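Local coordinates for SusD superfamily protein (Bacteroides vulgatus ATCC 8482, PDB 3JQ0) that probably binds nutrient glycans at the bacterial cell surface, as an outer-membrane member of the SusD family, at residues A[119-123]-A[472-476]; A[29-33]-A[113-117]; A[275-281]-A[323-327]; A[300-306]-A[334-338]. The contacts are given in a common frame with arbitrary orientation. Where two conformers were deposited one is given. Residue numbers count along the deposited sequence, not the author numbering.

Contact 1 of 4, residues A[119-123]-A[472-476]; sequences LRSWG and LWPID
The C-terminal turn of helix 97-122 meets an extended, irregular segment, 472-476, that leads into helix 477-482. The closest CA atoms are those of S121 and L472, 5.1 Å apart. L472 has chi1 m and chi2 t. Its CA lies 3.2 Å from S121 O, its CD2 3.8 Å from R120 O, and its CD1 3.6 Å from W122 O. G123 leaves the helix with positive phi (86°). A CB there would clash with L472 CD1. W473 is extended (phi/psi -112/148), and its N donates to S121 O at 2.8 Å. A late chain segment thus closes on the end of a helix in the N-terminal, TPR-like part of this SusD-family protein. The W473 side chain (chi1 m, chi2 64°) lies beside W122 (chi1 m, chi2 -82°). W473 CB sits 3.9 Å from the centroid of the W122 five-membered ring, a CH-pi contact over its face. One water lies 2.9 Å from both W473 NE1, whose proton it accepts, and S121 OG, which also bonds H117 O. P474 O accepts from W122 NE1 at 3.0 Å. I475 CG1 packs 4.0 Å from W122 CD1, and D476 then N-caps helix 477-482.

Contact 2 of 4, residues A[29-33]-A[113-117]; sequences NFFLL and YLYFH
This is buried helix-helix packing through an aromatic cluster of F30, Y113 and H117. It joins helix 27-34 to helix 97-122 in the N-terminal helical part, whose sequence family belongs to the TPR clan. Both segments are regular alpha-helix. Their axes run in roughly the same direction, at 36°, and come no closer than 12.1 Å. The gap is wide, so long side chains bridge it. The nearest CA atoms are those of L33 and H117, 7.7 Å apart. F30 takes chi1 m and chi2 -33° and reaches across. Y113 takes chi1 t and chi2 77°; its CB leaves sideways, but the end of the ring comes close to F30. The edge of Y113 meets the face of F30 in a T-shaped pair, with centroids 5.4 Å apart and planes at 86°. H117 has chi1 m (-81°) and chi2 -69°. Its ring is nearly parallel to F30, at 5°, with centroids 4.5 Å apart, but the two are slid so far that they barely overlap. L114, with chi1 m and chi2 t, puts CD2 3.8 Å from F30 CZ, at the ring edge. L33 has the same rotamer and brings CD1 to 4.2 Å from H117 ND1. That nitrogen is hydrogen-bonded to Y450. The other imidazole nitrogen is satisfied one turn back in its own helix: H117 NE2 donates to Y113 OH at 3.0 Å.

Contact 3 of 4, residues A[275-281]-A[323-327]; sequences IYCDENG and VYKKD
A single antiparallel bridge adds the loop after helix 269-275 to the edge of the hairpin formed by strands 320-326 and 332-339. C277 and Y324 are its hydrogen-bonded pair, CA atoms 5.0 Å apart. C277 N donates to Y324 O at 2.8 Å, and Y324 N donates to C277 O at 2.9 Å. Y276 CA also approaches Y324 O, at 3.3 Å. Beyond the bridge a water takes over: it donates to I275 O and accepts from K326 N, both at 2.9 Å. On the other side of the strand, V323 and K325 bond to strand 332-339. After C277 the loop makes a type I turn from D278 to G281, closed by G281 N to D278 O at 3.0 Å. D278 OD1 accepts from N280 N at 2.9 Å, an Asx turn. G281 has positive phi (88°), where a CB would jam against N280 O. C277 is chi1 p, with SG 3.7 Å from Y324 CB. Y324 (chi1 m, chi2 75°) lies under the turn, E279 CA 3.7 Å from its ring centroid. V323 CG2 is 4.0 Å from the centroid of the Y276 ring, over its face. K326, with chi1 t and chi3 p, curls back so that NZ donates to G281 O at 3.0 Å.

Contact 4 of 4, residues A[300-306]-A[334-338]; sequences VRREFYF and YFGPI
This is a partly buried loop-to-strand contact, in which the bend after strand 299-300 packs on strand 332-339 of the two-stranded hairpin. The backbone of 302-305 coils like a helix but lacks its regular hydrogen bonds. The strand carries a classic beta bulge, with F335 and G336 sharing V323 as their partner on strand 320-326. The nearest CA atoms are those of R302 and G336, 4.9 Å apart. P337 fills the middle: its CG lies 3.6 Å from V300 O and 4.0 Å from V300 CG1, and its CD 3.8 Å from R302 CA. R302 NE forms a salt bridge with D43, while a water accepts from R302 NH1 at 2.9 Å and donates to F335 O at 2.8 Å. Y305 (chi1 t) places CB 3.3 Å from Y334 OH; its own OH bonds a glycerol, probably from crystallisation. F306 (chi1 m) turns its edge to the face of Y334 in a T-shaped pair, centroids 4.9 Å apart, planes at 77°. Y334 (chi1 t, chi2 65°) reaches the bend, where its OH donates to R302 O at 2.7 Å.

How the contacts relate
Contacts 1 and 2 are buried and share helix 97-122. They touch through L33, which lies against S121, W122 and W473. Contact 2 uses side chains alone, whereas contact 1 adds hydrogen bonds to backbone carbonyls. Contacts 3 and 4 lie farther from the chain's centre and include exposed residues. Their strands, 320-326 and 332-339, pair through V323 with F335 and G336, and Y276 meets F335. Backbone pairing and water bridges matter more in contact 3; contact 4 mixes proline and aromatic packing with a tyrosine hydrogen bond. Contacts 2 and 4 do not touch: their nearest atoms are about 8 Å apart.

Contact 1 of 4, residues A[119-123]-A[472-476]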
loop_
_atom_site.group_PDB
_atom_site.type_symbol
_atom_site.label_atom_id
_atom_site.label_comp_id
_atom_site.label_asym_id
_atom_site.label_seq_id
_atom_site.Cartn_x
_atom_site.Cartn_y
_atom_site.Cartn_z
ATOM N N LEU A 119 0.391 14.436 4.938
ATOM C CA LEU A 119 -0.577 14.756 6.009
ATOM C C LEU A 119 -0.664 13.621 7.030
ATOM O O LEU A 119 -0.600 13.842 8.220
ATOM C CB LEU A 119 -1.954 14.955 5.393
ATOM C CG LEU A 119 -3.063 15.189 6.398
ATOM C CD1 LEU A 119 -2.927 16.510 7.151
ATOM C CD2 LEU A 119 -4.423 15.072 5.724
ATOM N N ARG A 120 -0.817 12.385 6.541
ATOM C CA ARG A 120 -1.005 11.240 7.418
ATOM C C ARG A 120 0.252 10.873 8.188
ATOM O O ARG A 120 0.189 10.269 9.247
ATOM C CB ARG A 120 -1.535 10.044 6.623
ATOM C CG ARG A 120 -2.943 10.246 6.063
ATOM C CD ARG A 120 -3.403 9.030 5.293
ATOM N NE ARG A 120 -2.696 8.940 4.020
ATOM C CZ ARG A 120 -2.837 7.922 3.185
ATOM N NH1 ARG A 120 -3.616 6.907 3.500
ATOM N NH2 ARG A 120 -2.144 7.904 2.054
ATOM N N SER A 121 1.399 11.240 7.624
ATOM C CA SER A 121 2.699 10.812 8.164
ATOM C C SER A 121 3.362 11.883 9.026
ATOM O O SER A 121 3.808 11.600 10.122
ATOM C CB SER A 121 3.609 10.337 7.028
ATOM O OG SER A 121 3.014 9.203 6.401
ATOM N N TRP A 122 3.457 13.117 8.522
ATOM C CA TRP A 122 4.066 14.250 9.213
ATOM C C TRP A 122 3.102 15.312 9.761
ATOM O O TRP A 122 3.498 16.041 10.651
ATOM C CB TRP A 122 5.168 14.881 8.358
ATOM C CG TRP A 122 6.433 14.056 8.339
ATOM C CD1 TRP A 122 7.417 14.080 9.325
ATOM C CD2 TRP A 122 6.854 13.057 7.380
ATOM N NE1 TRP A 122 8.410 13.199 9.005
ATOM C CE2 TRP A 122 8.074 12.528 7.852
ATOM C CE3 TRP A 122 6.327 12.565 6.200
ATOM C CZ2 TRP A 122 8.764 11.552 7.131
ATOM C CZ3 TRP A 122 7.013 11.582 5.513
ATOM C CH2 TRP A 122 8.202 11.097 5.986
ATOM N N GLY A 123 1.857 15.347 9.281
ATOM C CA GLY A 123 0.839 16.250 9.847
ATOM C C GLY A 123 0.908 17.620 9.221
ATOM O O GLY A 123 0.517 17.837 8.073
ATOM N N LEU A 472 2.497 10.454 14.415
ATOM C CA LEU A 472 3.209 11.014 13.241
ATOM C C LEU A 472 4.659 10.477 13.251
ATOM O O LEU A 472 5.000 9.628 14.065
ATOM C CB LEU A 472 3.091 12.543 13.283
ATOM C CG LEU A 472 1.669 13.096 13.266
ATOM C CD1 LEU A 472 1.745 14.635 13.463
ATOM C CD2 LEU A 472 0.981 12.741 11.960
ATOM N N TRP A 473 5.465 10.995 12.325
ATOM C CA TRP A 473 6.856 10.645 12.187
ATOM C C TRP A 473 7.712 11.841 12.570
ATOM O O TRP A 473 7.313 12.984 12.357
ATOM C CB TRP A 473 7.159 10.267 10.739
ATOM C CG TRP A 473 6.524 8.952 10.277
ATOM C CD1 TRP A 473 5.193 8.698 10.168
ATOM C CD2 TRP A 473 7.192 7.779 9.790
ATOM N NE1 TRP A 473 4.989 7.418 9.727
ATOM C CE2 TRP A 473 6.206 6.843 9.472
ATOM C CE3 TRP A 473 8.530 7.421 9.632
ATOM C CZ2 TRP A 473 6.497 5.590 8.925
ATOM C CZ3 TRP A 473 8.827 6.174 9.108
ATOM C CH2 TRP A 473 7.809 5.272 8.775
ATOM N N PRO A 474 8.892 11.599 13.136
ATOM C CA PRO A 474 9.811 12.690 13.460
ATOM C C PRO A 474 10.480 13.258 12.212
ATOM O O PRO A 474 10.460 12.633 11.140
ATOM C CB PRO A 474 10.821 12.010 14.376
ATOM C CG PRO A 474 10.899 10.581 13.843
ATOM C CD PRO A 474 9.475 10.269 13.397
ATOM N N ILE A 475 11.091 14.402 12.370
ATOM C CA ILE A 475 11.889 15.074 11.344
ATOM C C ILE A 475 13.367 15.002 11.719
ATOM O O ILE A 475 13.739 15.295 12.836
ATOM C CB ILE A 475 11.458 16.561 11.174
ATOM C CG1 ILE A 475 9.947 16.698 10.934
ATOM C CG2 ILE A 475 12.274 17.210 10.039
ATOM C CD1 ILE A 475 9.443 18.115 11.072
ATOM N N ASP A 476 14.195 14.573 10.767
ATOM C CA ASP A 476 15.651 14.436 11.026
ATOM C C ASP A 476 16.327 15.790 11.147
ATOM O O ASP A 476 15.862 16.814 10.609
ATOM C CB ASP A 476 16.296 13.622 9.939
ATOM C CG ASP A 476 16.186 14.273 8.597
ATOM O OD1 ASP A 476 15.066 14.352 8.056
ATOM O OD2 ASP A 476 17.222 14.781 8.101
HETATM O O HOH W 1 2.679 6.924 8.112
#

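Contact 2 of 4, residues A[29-33]-A[113-117]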
loop_
_atom_site.group_PDB
_atom_site.type_symbol
_atom_site.label_atom_id
_atom_site.label_comp_id
_atom_site.label_asym_id
_atom_site.label_seq_id
_atom_site.Cartn_x
_atom_site.Cartn_y
_atom_site.Cartn_z
ATOM N N ASN A 29 9.125 3.924 -0.119
ATOM C CA ASN A 29 8.655 4.808 0.948
ATOM C C ASN A 29 7.159 4.731 1.158
ATOM O O ASN A 29 6.711 4.792 2.309
ATOM C CB ASN A 29 9.079 6.236 0.695
ATOM C CG ASN A 29 10.518 6.517 1.014
ATOM O OD1 ASN A 29 11.211 5.705 1.598
ATOM N ND2 ASN A 29 10.964 7.720 0.642
ATOM N N PHE A 30 6.357 4.577 0.115
ATOM C CA PHE A 30 4.905 4.447 0.311
ATOM C C PHE A 30 4.601 3.202 1.111
ATOM O O PHE A 30 3.713 3.210 1.964
ATOM C CB PHE A 30 4.148 4.432 -1.035
ATOM C CG PHE A 30 4.349 5.659 -1.886
ATOM C CD1 PHE A 30 4.550 6.940 -1.332
ATOM C CD2 PHE A 30 4.331 5.564 -3.272
ATOM C CE1 PHE A 30 4.756 8.049 -2.144
ATOM C CE2 PHE A 30 4.531 6.679 -4.079
ATOM C CZ PHE A 30 4.770 7.914 -3.511
ATOM N N PHE A 31 5.284 2.086 0.828
ATOM C CA PHE A 31 5.174 0.894 1.643
ATOM C C PHE A 31 5.515 1.169 3.098
ATOM O O PHE A 31 4.767 0.817 4.007
ATOM C CB PHE A 31 6.015 -0.239 1.069
ATOM C CG PHE A 31 6.236 -1.386 2.010
ATOM C CD1 PHE A 31 5.211 -2.288 2.314
ATOM C CD2 PHE A 31 7.469 -1.517 2.641
ATOM C CE1 PHE A 31 5.484 -3.332 3.210
ATOM C CE2 PHE A 31 7.718 -2.549 3.527
ATOM C CZ PHE A 31 6.717 -3.445 3.812
ATOM N N LEU A 32 6.683 1.782 3.322
ATOM C CA LEU A 32 7.133 2.013 4.680
ATOM C C LEU A 32 6.182 2.894 5.475
ATOM O O LEU A 32 5.973 2.671 6.680
ATOM C CB LEU A 32 8.530 2.654 4.704
ATOM C CG LEU A 32 9.720 1.801 4.204
ATOM C CD1 LEU A 32 10.995 2.667 4.290
ATOM C CD2 LEU A 32 9.834 0.483 4.939
ATOM N N LEU A 33 5.641 3.925 4.824
ATOM C CA LEU A 33 4.736 4.823 5.499
ATOM C C LEU A 33 3.415 4.144 5.814
ATOM O O LEU A 33 2.792 4.468 6.845
ATOM C CB LEU A 33 4.464 6.062 4.609
ATOM C CG LEU A 33 5.654 7.012 4.462
ATOM C CD1 LEU A 33 5.306 8.085 3.444
ATOM C CD2 LEU A 33 6.025 7.637 5.792
ATOM N N TYR A 113 -1.974 13.416 -4.017
ATOM C CA TYR A 113 -1.569 12.103 -3.530
ATOM C C TYR A 113 -0.356 12.191 -2.607
ATOM O O TYR A 113 -0.304 11.617 -1.518
ATOM C CB TYR A 113 -1.273 11.215 -4.761
ATOM C CG TYR A 113 -0.826 9.833 -4.388
ATOM C CD1 TYR A 113 -1.728 8.852 -3.955
ATOM C CD2 TYR A 113 0.520 9.493 -4.425
ATOM C CE1 TYR A 113 -1.275 7.574 -3.558
ATOM C CE2 TYR A 113 0.950 8.233 -4.073
ATOM C CZ TYR A 113 0.086 7.309 -3.609
ATOM O OH TYR A 113 0.545 6.076 -3.156
ATOM N N LEU A 114 0.648 12.955 -3.022
ATOM C CA LEU A 114 1.837 13.126 -2.216
ATOM C C LEU A 114 1.525 13.896 -0.931
ATOM O O LEU A 114 1.968 13.498 0.146
ATOM C CB LEU A 114 2.964 13.790 -3.016
ATOM C CG LEU A 114 3.505 12.987 -4.180
ATOM C CD1 LEU A 114 4.513 13.789 -4.985
ATOM C CD2 LEU A 114 4.155 11.664 -3.706
ATOM N N TYR A 115 0.776 14.982 -1.042
ATOM C CA TYR A 115 0.408 15.712 0.138
ATOM C C TYR A 115 -0.410 14.885 1.119
ATOM O O TYR A 115 -0.328 15.118 2.344
ATOM C CB TYR A 115 -0.288 17.043 -0.166
ATOM C CG TYR A 115 0.718 18.162 -0.457
ATOM C CD1 TYR A 115 1.483 18.697 0.543
ATOM C CD2 TYR A 115 0.919 18.629 -1.749
ATOM C CE1 TYR A 115 2.430 19.683 0.286
ATOM C CE2 TYR A 115 1.808 19.645 -2.020
ATOM C CZ TYR A 115 2.567 20.172 -1.009
ATOM O OH TYR A 115 3.534 21.156 -1.218
ATOM N N PHE A 116 -1.192 13.907 0.633
ATOM C CA PHE A 116 -1.989 13.052 1.527
ATOM C C PHE A 116 -1.101 12.045 2.283
ATOM O O PHE A 116 -1.357 11.767 3.456
ATOM C CB PHE A 116 -3.115 12.401 0.742
ATOM C CG PHE A 116 -4.088 11.609 1.579
ATOM C CD1 PHE A 116 -4.710 12.157 2.692
ATOM C CD2 PHE A 116 -4.402 10.303 1.232
ATOM C CE1 PHE A 116 -5.604 11.442 3.437
ATOM C CE2 PHE A 116 -5.304 9.580 1.994
ATOM C CZ PHE A 116 -5.926 10.156 3.094
ATOM N N HIS A 117 -0.031 11.531 1.664
ATOM C CA HIS A 117 0.992 10.804 2.430
ATOM C C HIS A 117 1.613 11.699 3.485
ATOM O O HIS A 117 1.827 11.317 4.631
ATOM C CB HIS A 117 2.076 10.244 1.530
ATOM C CG HIS A 117 1.724 8.969 0.841
ATOM N ND1 HIS A 117 1.562 7.768 1.484
ATOM C CD2 HIS A 117 1.603 8.717 -0.487
ATOM C CE1 HIS A 117 1.307 6.840 0.585
ATOM N NE2 HIS A 117 1.307 7.389 -0.625
#

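Contact 3 of 4, residues A[275-281]-A[323-327]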
loop_
_atom_site.group_PDB
_atom_site.type_symbol
_atom_site.label_atom_id
_atom_site.label_comp_id
_atom_site.label_asym_id
_atom_site.label_seq_id
_atom_site.Cartn_x
_atom_site.Cartn_y
_atom_site.Cartn_z
ATOM N N ILE A 275 19.489 -24.998 4.099
ATOM C CA ILE A 275 19.088 -25.025 5.529
ATOM C C ILE A 275 17.624 -25.401 5.716
ATOM O O ILE A 275 17.316 -26.224 6.557
ATOM C CB ILE A 275 19.368 -23.676 6.187
ATOM C CG1 ILE A 275 20.870 -23.315 6.064
ATOM C CG2 ILE A 275 18.924 -23.649 7.682
ATOM C CD1 ILE A 275 21.837 -24.333 6.636
ATOM N N TYR A 276 16.717 -24.754 4.989
ATOM C CA TYR A 276 15.259 -24.946 5.193
ATOM C C TYR A 276 14.736 -26.176 4.429
ATOM O O TYR A 276 15.410 -26.731 3.554
ATOM C CB TYR A 276 14.501 -23.708 4.757
ATOM C CG TYR A 276 14.911 -22.406 5.425
ATOM C CD1 TYR A 276 15.479 -22.362 6.686
ATOM C CD2 TYR A 276 14.711 -21.226 4.771
ATOM C CE1 TYR A 276 15.844 -21.138 7.264
ATOM C CE2 TYR A 276 15.056 -19.992 5.326
ATOM C CZ TYR A 276 15.611 -19.965 6.580
ATOM O OH TYR A 276 16.000 -18.789 7.168
ATOM N N CYS A 277 13.539 -26.563 4.771
ATOM C CA CYS A 277 12.826 -27.614 4.087
ATOM C C CYS A 277 11.343 -27.232 4.060
ATOM O O CYS A 277 10.894 -26.274 4.706
ATOM C CB CYS A 277 13.033 -28.980 4.740
ATOM S SG CYS A 277 12.347 -29.159 6.387
ATOM N N ASP A 278 10.585 -28.054 3.355
ATOM C CA ASP A 278 9.132 -27.865 3.264
ATOM C C ASP A 278 8.419 -28.690 4.367
ATOM O O ASP A 278 9.039 -29.289 5.240
ATOM C CB ASP A 278 8.656 -28.177 1.829
ATOM C CG ASP A 278 8.769 -29.652 1.469
ATOM O OD1 ASP A 278 8.826 -30.537 2.364
ATOM O OD2 ASP A 278 8.748 -29.903 0.244
ATOM N N GLU A 279 7.081 -28.692 4.338
ATOM C CA GLU A 279 6.319 -29.281 5.436
ATOM C C GLU A 279 6.487 -30.796 5.495
ATOM O O GLU A 279 6.176 -31.424 6.485
ATOM C CB GLU A 279 4.848 -28.913 5.340
ATOM C CG GLU A 279 4.068 -29.609 4.228
ATOM C CD GLU A 279 2.596 -29.297 4.179
ATOM O OE1 GLU A 279 2.108 -28.531 5.018
ATOM O OE2 GLU A 279 1.921 -29.831 3.271
ATOM N N ASN A 280 6.929 -31.388 4.384
ATOM C CA ASN A 280 7.182 -32.828 4.306
ATOM C C ASN A 280 8.604 -33.190 4.732
ATOM O O ASN A 280 8.953 -34.355 4.684
ATOM C CB ASN A 280 6.947 -33.317 2.876
ATOM C CG ASN A 280 5.556 -33.140 2.385
ATOM O OD1 ASN A 280 5.353 -32.657 1.208
ATOM N ND2 ASN A 280 4.598 -33.483 3.146
ATOM N N GLY A 281 9.451 -32.206 5.034
ATOM C CA GLY A 281 10.829 -32.440 5.374
ATOM C C GLY A 281 11.773 -32.472 4.191
ATOM O O GLY A 281 12.916 -32.901 4.357
ATOM N N VAL A 323 8.366 -21.974 5.884
ATOM C CA VAL A 323 9.549 -22.809 5.824
ATOM C C VAL A 323 9.759 -23.504 7.173
ATOM O O VAL A 323 9.331 -23.028 8.223
ATOM C CB VAL A 323 10.803 -22.031 5.361
ATOM C CG1 VAL A 323 10.594 -21.437 3.959
ATOM C CG2 VAL A 323 11.256 -20.950 6.341
ATOM N N TYR A 324 10.362 -24.662 7.060
ATOM C CA TYR A 324 10.565 -25.612 8.126
ATOM C C TYR A 324 12.046 -25.921 8.209
ATOM O O TYR A 324 12.862 -25.572 7.342
ATOM C CB TYR A 324 9.735 -26.909 7.860
ATOM C CG TYR A 324 8.261 -26.666 7.780
ATOM C CD1 TYR A 324 7.685 -26.075 6.653
ATOM C CD2 TYR A 324 7.426 -27.028 8.830
ATOM C CE1 TYR A 324 6.336 -25.823 6.588
ATOM C CE2 TYR A 324 6.066 -26.774 8.765
ATOM C CZ TYR A 324 5.526 -26.137 7.668
ATOM O OH TYR A 324 4.160 -25.875 7.592
ATOM N N LYS A 325 12.436 -26.624 9.272
ATOM C CA LYS A 325 13.744 -27.278 9.299
ATOM C C LYS A 325 13.548 -28.711 9.791
ATOM O O LYS A 325 12.696 -29.000 10.671
ATOM C CB LYS A 325 14.764 -26.501 10.145
ATOM C CG LYS A 325 15.259 -25.212 9.481
ATOM C CD LYS A 325 15.987 -24.262 10.429
ATOM C CE LYS A 325 17.276 -24.774 10.960
ATOM N NZ LYS A 325 17.814 -23.794 12.025
ATOM N N LYS A 326 14.340 -29.605 9.226
ATOM C CA LYS A 326 14.339 -31.004 9.633
ATOM C C LYS A 326 15.619 -31.240 10.411
ATOM O O LYS A 326 16.726 -31.079 9.862
ATOM C CB LYS A 326 14.295 -31.901 8.415
ATOM C CG LYS A 326 14.229 -33.407 8.821
ATOM C CD LYS A 326 13.853 -34.272 7.649
ATOM C CE LYS A 326 14.875 -34.280 6.621
ATOM N NZ LYS A 326 14.477 -35.172 5.461
ATOM N N ASP A 327 15.522 -31.585 11.664
ATOM C CA ASP A 327 16.690 -31.784 12.492
ATOM C C ASP A 327 17.357 -33.124 12.198
ATOM O O ASP A 327 16.867 -33.928 11.400
ATOM C CB ASP A 327 16.350 -31.513 13.965
ATOM C CG ASP A 327 15.405 -32.469 14.555
ATOM O OD1 ASP A 327 15.414 -33.663 14.184
ATOM O OD2 ASP A 327 14.699 -32.009 15.492
HETATM O O HOH W 2 15.874 -28.673 6.987
HETATM O O HOH W 3 11.195 -35.960 5.637
#

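Contact 4 of 4, residues A[300-306]-A[334-338]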
loop_
_atom_site.group_PDB
_atom_site.type_symbol
_atom_site.label_atom_id
_atom_site.label_comp_id
_atom_site.label_asym_id
_atom_site.label_seq_id
_atom_site.Cartn_x
_atom_site.Cartn_y
_atom_site.Cartn_z
ATOM N N VAL A 300 7.854 -10.951 8.965
ATOM C CA VAL A 300 6.497 -11.252 9.358
ATOM C C VAL A 300 6.555 -12.105 10.630
ATOM O O VAL A 300 7.302 -13.089 10.697
ATOM C CB VAL A 300 5.737 -11.969 8.234
ATOM C CG1 VAL A 300 4.361 -12.509 8.700
ATOM C CG2 VAL A 300 5.612 -11.072 6.979
ATOM N N ARG A 301 5.724 -11.775 11.615
ATOM C CA ARG A 301 5.692 -12.513 12.879
ATOM C C ARG A 301 5.450 -13.992 12.563
ATOM O O ARG A 301 4.510 -14.346 11.839
ATOM C CB ARG A 301 4.546 -11.998 13.749
ATOM C CG ARG A 301 4.763 -10.610 14.299
ATOM C CD ARG A 301 5.796 -10.576 15.438
ATOM N NE ARG A 301 5.824 -9.302 16.138
ATOM C CZ ARG A 301 6.563 -9.065 17.223
ATOM N NH1 ARG A 301 7.381 -9.977 17.678
ATOM N NH2 ARG A 301 6.501 -7.883 17.832
ATOM N N ARG A 302 6.253 -14.855 13.160
ATOM C CA ARG A 302 6.151 -16.297 12.886
ATOM C C ARG A 302 4.753 -16.830 13.221
ATOM O O ARG A 302 4.178 -17.639 12.494
ATOM C CB ARG A 302 7.231 -17.038 13.648
ATOM C CG ARG A 302 8.633 -16.729 13.181
ATOM C CD ARG A 302 9.670 -17.229 14.131
ATOM N NE ARG A 302 9.560 -16.544 15.393
ATOM C CZ ARG A 302 10.128 -16.942 16.506
ATOM N NH1 ARG A 302 10.902 -18.030 16.502
ATOM N NH2 ARG A 302 9.959 -16.261 17.626
ATOM N N GLU A 303 4.180 -16.359 14.321
ATOM C CA GLU A 303 2.877 -16.772 14.797
ATOM C C GLU A 303 1.759 -16.384 13.811
ATOM O O GLU A 303 0.708 -17.020 13.740
ATOM C CB GLU A 303 2.688 -16.100 16.183
ATOM C CG GLU A 303 1.397 -16.429 16.918
ATOM C CD GLU A 303 1.138 -15.592 18.189
ATOM O OE1 GLU A 303 1.966 -14.733 18.595
ATOM O OE2 GLU A 303 0.045 -15.762 18.759
ATOM N N PHE A 304 1.973 -15.310 13.067
ATOM C CA PHE A 304 0.941 -14.805 12.177
ATOM C C PHE A 304 0.579 -15.792 11.090
ATOM O O PHE A 304 -0.573 -15.820 10.654
ATOM C CB PHE A 304 1.371 -13.474 11.573
ATOM C CG PHE A 304 0.339 -12.857 10.682
ATOM C CD1 PHE A 304 -0.753 -12.203 11.200
ATOM C CD2 PHE A 304 0.435 -12.994 9.295
ATOM C CE1 PHE A 304 -1.740 -11.678 10.355
ATOM C CE2 PHE A 304 -0.562 -12.456 8.456
ATOM C CZ PHE A 304 -1.607 -11.774 9.017
ATOM N N TYR A 305 1.534 -16.624 10.662
ATOM C CA TYR A 305 1.263 -17.541 9.577
ATOM C C TYR A 305 0.060 -18.417 9.866
ATOM O O TYR A 305 -0.693 -18.712 8.950
ATOM C CB TYR A 305 2.495 -18.411 9.239
ATOM C CG TYR A 305 2.275 -19.334 8.069
ATOM C CD1 TYR A 305 2.454 -18.886 6.777
ATOM C CD2 TYR A 305 1.800 -20.626 8.257
ATOM C CE1 TYR A 305 2.214 -19.697 5.689
ATOM C CE2 TYR A 305 1.541 -21.441 7.162
ATOM C CZ TYR A 305 1.721 -20.971 5.888
ATOM O OH TYR A 305 1.445 -21.750 4.820
ATOM N N PHE A 306 -0.127 -18.829 11.127
ATOM C CA PHE A 306 -1.241 -19.690 11.502
ATOM C C PHE A 306 -2.439 -18.964 12.090
ATOM O O PHE A 306 -3.416 -19.623 12.434
ATOM C CB PHE A 306 -0.743 -20.841 12.403
ATOM C CG PHE A 306 0.248 -21.753 11.738
ATOM C CD1 PHE A 306 -0.194 -22.686 10.832
ATOM C CD2 PHE A 306 1.611 -21.634 11.989
ATOM C CE1 PHE A 306 0.697 -23.527 10.178
ATOM C CE2 PHE A 306 2.512 -22.479 11.339
ATOM C CZ PHE A 306 2.056 -23.424 10.464
ATOM N N TYR A 334 8.161 -26.282 12.116
ATOM C CA TYR A 334 7.917 -24.990 11.530
ATOM C C TYR A 334 8.966 -24.002 12.010
ATOM O O TYR A 334 9.252 -23.939 13.209
ATOM C CB TYR A 334 6.535 -24.509 11.938
ATOM C CG TYR A 334 6.221 -23.074 11.572
ATOM C CD1 TYR A 334 6.137 -22.668 10.239
ATOM C CD2 TYR A 334 6.019 -22.115 12.530
ATOM C CE1 TYR A 334 5.866 -21.333 9.909
ATOM C CE2 TYR A 334 5.767 -20.810 12.222
ATOM C CZ TYR A 334 5.660 -20.422 10.895
ATOM O OH TYR A 334 5.395 -19.118 10.546
ATOM N N PHE A 335 9.534 -23.250 11.082
ATOM C CA PHE A 335 10.604 -22.313 11.395
ATOM C C PHE A 335 10.114 -20.866 11.251
ATOM O O PHE A 335 10.321 -20.043 12.145
ATOM C CB PHE A 335 11.840 -22.638 10.583
ATOM C CG PHE A 335 13.075 -21.849 11.014
ATOM C CD1 PHE A 335 13.601 -21.987 12.291
ATOM C CD2 PHE A 335 13.704 -20.977 10.139
ATOM C CE1 PHE A 335 14.726 -21.222 12.658
ATOM C CE2 PHE A 335 14.827 -20.275 10.497
ATOM C CZ PHE A 335 15.324 -20.387 11.752
ATOM N N GLY A 336 9.470 -20.536 10.144
ATOM C CA GLY A 336 8.888 -19.228 10.003
ATOM C C GLY A 336 8.367 -19.011 8.608
ATOM O O GLY A 336 8.525 -19.854 7.721
ATOM N N PRO A 337 7.815 -17.812 8.378
ATOM C CA PRO A 337 7.253 -17.469 7.059
ATOM C C PRO A 337 8.230 -16.651 6.241
ATOM O O PRO A 337 9.049 -15.881 6.799
ATOM C CB PRO A 337 6.018 -16.642 7.441
ATOM C CG PRO A 337 6.486 -15.893 8.641
ATOM C CD PRO A 337 7.422 -16.798 9.392
ATOM N N ILE A 338 8.113 -16.769 4.922
ATOM C CA ILE A 338 8.794 -15.896 3.970
ATOM C C ILE A 338 7.741 -15.132 3.160
ATOM O O ILE A 338 6.635 -15.609 2.881
ATOM C CB ILE A 338 9.797 -16.624 3.045
ATOM C CG1 ILE A 338 9.088 -17.652 2.178
ATOM C CG2 ILE A 338 10.910 -17.254 3.854
ATOM C CD1 ILE A 338 9.949 -18.215 1.009
HETATM O O HOH W 4 12.016 -19.570 14.275
#